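Local coordinates for geranylgeranyl pyrophosphate synthetase (Pyrococcus horikoshii, PDB 1WY0) that catalyses the condensation of isopentenyl diphosphate with an allylic diphosphate to make geranylgeranyl diphosphate, the C20 precursor of archaeal membrane lipids, at the interface of chains A and B. Coordinates in Å, arbitrary orientation; residue numbers count along the deposited sequence, not the author numbering. Chains: chain A/B, geranylgeranyl pyrophosphate synthetase.

Contact 1: the interface of chains A and B. Residues chain A 119-120, 122-123; chain B 143, 147.
A:Ser119 and A:Glu123 meet B:Val143 and B:Asn147 in a helix-to-helix patch of the deposited two-fold homodimer, the usual assembly of this prenyltransferase family, joining the subunits through a short serine-to-asparagine hydrogen bond and a valine packed on a glutamate's stem. The hydroxyl OG of A:Ser119 donates to the side-chain carbonyl OD1 of B:Asn147 at 2.6 Å. It approaches from above the amide's carbonyl plane, 58° out of it, rather than along a lone pair. Serine suits the place because its short arm keeps the two helices near each other; with OG anti to the backbone N (chi1 178°), the hydroxyl points at the partner helix. The other end of the same amide, ND2, donates only weakly to the carboxylate oxygen OE1 of A:Glu123 at 3.2 Å, the carboxylate plane turned 64° from the amide. That OE1 also lies 3.4 Å from the ammonium NZ of A:Lys120, a loose salt bridge that may steady the carboxylate, while the lysine's CE passes 3.9 Å from CG of B:Asn147. B:Val143 supplies the apolar part. Its CG1 presses on CB of A:Glu123 at 3.3 Å, the two side chains crossing nearly at right angles, and its other branch, CG2, reaches CB of A:Phe122. Helix 107-126 of chain A provides one side of the patch, toward its C-terminal end, and the middle of helix 132-159 of chain B the other, within the all-helical prenyltransferase fold.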
loop_
_atom_site.group_PDB
_atom_site.type_symbol
_atom_site.label_atom_id
_atom_site.label_comp_id
_atom_site.label_asym_id
_atom_site.label_seq_id
_atom_site.Cartn_x
_atom_site.Cartn_y
_atom_site.Cartn_z
ATOM N N SER A 119 2.541 -0.668 5.062
ATOM C CA SER A 119 2.337 0.173 6.227
ATOM C C SER A 119 3.415 -0.125 7.287
ATOM O O SER A 119 3.929 0.783 7.939
ATOM C CB SER A 119 0.948 -0.108 6.810
ATOM O OG SER A 119 0.711 0.659 7.977
ATOM N N LYS A 120 3.756 -1.400 7.460
ATOM C CA LYS A 120 4.728 -1.623 8.529
ATOM C C LYS A 120 6.154 -1.254 8.100
ATOM O O LYS A 120 7.006 -0.912 8.909
ATOM C CB LYS A 120 4.669 -3.099 8.926
ATOM C CG LYS A 120 3.328 -3.475 9.561
ATOM C CD LYS A 120 3.429 -3.632 11.079
ATOM C CE LYS A 120 2.069 -3.893 11.734
ATOM N NZ LYS A 120 2.186 -3.762 13.184
ATOM N N PHE A 122 6.893 1.558 6.892
ATOM C CA PHE A 122 7.017 2.913 7.407
ATOM C C PHE A 122 6.948 2.925 8.932
ATOM O O PHE A 122 7.472 3.809 9.596
ATOM C CB PHE A 122 5.876 3.750 6.828
ATOM C CG PHE A 122 6.167 4.081 5.394
ATOM C CD1 PHE A 122 7.039 5.121 5.093
ATOM C CD2 PHE A 122 5.564 3.356 4.380
ATOM C CE1 PHE A 122 7.307 5.432 3.767
ATOM C CE2 PHE A 122 5.841 3.672 3.052
ATOM C CZ PHE A 122 6.712 4.709 2.742
ATOM N N GLU A 123 6.331 1.918 9.544
ATOM C CA GLU A 123 6.398 1.926 10.977
ATOM C C GLU A 123 7.796 1.561 11.392
ATOM O O GLU A 123 8.317 2.045 12.389
ATOM C CB GLU A 123 5.427 0.895 11.524
ATOM C CG GLU A 123 5.238 1.062 13.026
ATOM C CD GLU A 123 4.716 -0.223 13.622
ATOM O OE1 GLU A 123 3.857 -0.843 13.018
ATOM O OE2 GLU A 123 5.151 -0.579 14.714
ATOM N N VAL B 143 0.842 6.139 10.804
ATOM C CA VAL B 143 1.201 4.749 10.617
ATOM C C VAL B 143 0.307 3.837 11.450
ATOM O O VAL B 143 -0.196 2.830 10.952
ATOM C CB VAL B 143 2.677 4.515 10.976
ATOM C CG1 VAL B 143 2.898 3.073 11.392
ATOM C CG2 VAL B 143 3.548 4.856 9.774
ATOM N N ASN B 147 -2.287 0.939 10.060
ATOM C CA ASN B 147 -2.345 -0.456 10.476
ATOM C C ASN B 147 -3.760 -0.841 10.958
ATOM O O ASN B 147 -4.279 -1.893 10.588
ATOM C CB ASN B 147 -1.323 -0.738 11.593
ATOM C CG ASN B 147 0.126 -0.588 11.134
ATOM O OD1 ASN B 147 0.496 -0.984 10.020
ATOM N ND2 ASN B 147 0.960 -0.035 12.008
#

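Contact 2: the interface of chains A and B. Residues chain A 81, 85, 118, 146, 150; chain B 112, 115-116, 119.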
loop_
_atom_site.group_PDB
_atom_site.type_symbol
_atom_site.label_atom_id
_atom_site.label_comp_id
_atom_site.label_asym_id
_atom_site.label_seq_id
_atom_site.Cartn_x
_atom_site.Cartn_y
_atom_site.Cartn_z
ATOM N N TYR A 81 5.962 -6.759 0.319
ATOM C CA TYR A 81 4.633 -6.322 -0.086
ATOM C C TYR A 81 4.528 -6.292 -1.617
ATOM O O TYR A 81 3.456 -6.560 -2.172
ATOM C CB TYR A 81 4.325 -4.931 0.495
ATOM C CG TYR A 81 4.073 -3.850 -0.534
ATOM C CD1 TYR A 81 5.095 -2.991 -0.938
ATOM C CD2 TYR A 81 2.799 -3.655 -1.073
ATOM C CE1 TYR A 81 4.857 -1.964 -1.843
ATOM C CE2 TYR A 81 2.550 -2.628 -1.987
ATOM C CZ TYR A 81 3.580 -1.783 -2.363
ATOM O OH TYR A 81 3.326 -0.734 -3.220
ATOM N N HIS A 85 1.540 -8.382 -3.955
ATOM C CA HIS A 85 0.670 -7.727 -4.926
ATOM C C HIS A 85 1.001 -8.143 -6.361
ATOM O O HIS A 85 0.133 -8.332 -7.204
ATOM C CB HIS A 85 0.838 -6.215 -4.770
ATOM C CG HIS A 85 -0.012 -5.728 -3.626
ATOM N ND1 HIS A 85 -0.181 -4.416 -3.331
ATOM C CD2 HIS A 85 -0.755 -6.488 -2.716
ATOM C CE1 HIS A 85 -1.009 -4.387 -2.269
ATOM N NE2 HIS A 85 -1.369 -5.613 -1.879
ATOM N N PHE A 118 3.264 -2.978 3.625
ATOM C CA PHE A 118 3.729 -1.645 3.190
ATOM C C PHE A 118 3.665 -0.661 4.365
ATOM O O PHE A 118 4.606 0.093 4.617
ATOM C CB PHE A 118 2.867 -1.114 2.026
ATOM C CG PHE A 118 3.506 0.026 1.258
ATOM C CD1 PHE A 118 4.874 0.169 1.224
ATOM C CD2 PHE A 118 2.736 0.953 0.565
ATOM C CE1 PHE A 118 5.477 1.203 0.523
ATOM C CE2 PHE A 118 3.347 2.007 -0.151
ATOM C CZ PHE A 118 4.718 2.118 -0.164
ATOM N N SER A 146 9.691 3.839 -3.615
ATOM C CA SER A 146 8.365 3.241 -3.557
ATOM C C SER A 146 7.572 3.676 -4.798
ATOM O O SER A 146 7.009 2.845 -5.504
ATOM C CB SER A 146 7.636 3.702 -2.299
ATOM O OG SER A 146 6.293 3.251 -2.306
ATOM N N CYS A 150 6.059 1.339 -8.087
ATOM C CA CYS A 150 4.690 1.269 -8.609
ATOM C C CYS A 150 4.688 1.665 -10.095
ATOM O O CYS A 150 3.966 1.093 -10.906
ATOM C CB CYS A 150 3.749 2.228 -7.856
ATOM S SG CYS A 150 3.423 1.890 -6.103
ATOM N N LEU B 112 -2.419 -1.280 -8.078
ATOM C CA LEU B 112 -1.286 -0.366 -8.204
ATOM C C LEU B 112 -1.646 1.095 -7.931
ATOM O O LEU B 112 -0.842 1.814 -7.357
ATOM C CB LEU B 112 -0.658 -0.461 -9.592
ATOM C CG LEU B 112 0.273 -1.652 -9.797
ATOM C CD1 LEU B 112 0.907 -1.533 -11.153
ATOM C CD2 LEU B 112 1.362 -1.687 -8.690
ATOM N N ASP B 115 -1.826 1.519 -4.365
ATOM C CA ASP B 115 -0.460 1.517 -3.835
ATOM C C ASP B 115 0.218 2.864 -4.025
ATOM O O ASP B 115 0.919 3.350 -3.136
ATOM C CB ASP B 115 0.409 0.439 -4.516
ATOM C CG ASP B 115 0.022 -0.967 -4.094
ATOM O OD1 ASP B 115 -0.750 -1.093 -3.100
ATOM O OD2 ASP B 115 0.500 -1.930 -4.741
ATOM N N LEU B 116 0.036 3.450 -5.195
ATOM C CA LEU B 116 0.645 4.736 -5.490
ATOM C C LEU B 116 0.068 5.794 -4.560
ATOM O O LEU B 116 0.786 6.636 -4.034
ATOM C CB LEU B 116 0.388 5.153 -6.942
ATOM C CG LEU B 116 0.957 6.568 -7.159
ATOM C CD1 LEU B 116 2.467 6.510 -7.013
ATOM C CD2 LEU B 116 0.571 7.110 -8.505
ATOM N N SER B 119 1.622 5.355 -1.105
ATOM C CA SER B 119 2.993 5.828 -1.160
ATOM C C SER B 119 3.018 7.369 -1.170
ATOM O O SER B 119 3.864 7.992 -0.529
ATOM C CB SER B 119 3.656 5.292 -2.432
ATOM O OG SER B 119 4.988 5.757 -2.559
#
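The carboxylate of B:Asp115 reaches across the dimer interface to the imidazole of A:His85. ND1 of A:His85 donates to OD2 of B:Asp115 at 2.9 Å, nearly straight (164° at H), into that oxygen's syn lone pair, on the side of the other oxygen. Ring and carboxylate are essentially coplanar, so the acid meets the imidazole at its edge, and the bond would favour this ring rotation. CG of B:Asp115 lies opposite its carbonyl carbon (chi1 -71°), which puts the carboxylate beside the imidazole. A:His85 directly precedes the first aspartate-rich motif, DDIMD, which binds the magnesium ions that hold the allylic diphosphate; the partner subunit may thus help to steady the helix that carries the motif. A:Tyr81, one helical turn earlier, turns its ring edge to the same carboxylate, planes 74° apart, with CE2 3.7 Å from CG of B:Asp115. It occupies the fifth position before the motif, where this family commonly sets product length by side-chain bulk. Behind it A:Phe118 lies over one face of the tyrosine ring, a flat aromatic backing well suited to holding it in place, and the rim of A:Phe118 at CE2 meets CA of B:Ser119 at 4.0 Å. A second polar link joins two hydroxyls, OG of A:Ser146 and OG of B:Ser119, 2.8 Å apart, small groups that let helices 132-159 and 107-126 pack closely. A mercury ion bound at A:Tyr81 and A:Cys150 in this crystal is probably a heavy-atom additive. One turn along from A:Ser146, SG of A:Cys150 rests 3.7 Å from CB of B:Asp115.

The centres of the C-alpha atoms of contact 1 and contact 2 lie about 13 Å apart along one two-fold interface, and both pair helix 107-126 of one subunit with helix 132-159 of the other; contact 2 adds helix 69-90. The same serine serves both, as A:Ser119 in contact 1 and B:Ser119 in contact 2. By symmetry each copy's hydroxyl thus has two partners on the opposite helix 132-159, and since A:Ser119 donates to B:Asn147, B:Ser119 plausibly accepts from A:Ser146. The serine ties contact 1 to contact 2, which borders the active site, so dimer packing and catalytic architecture are probably coupled.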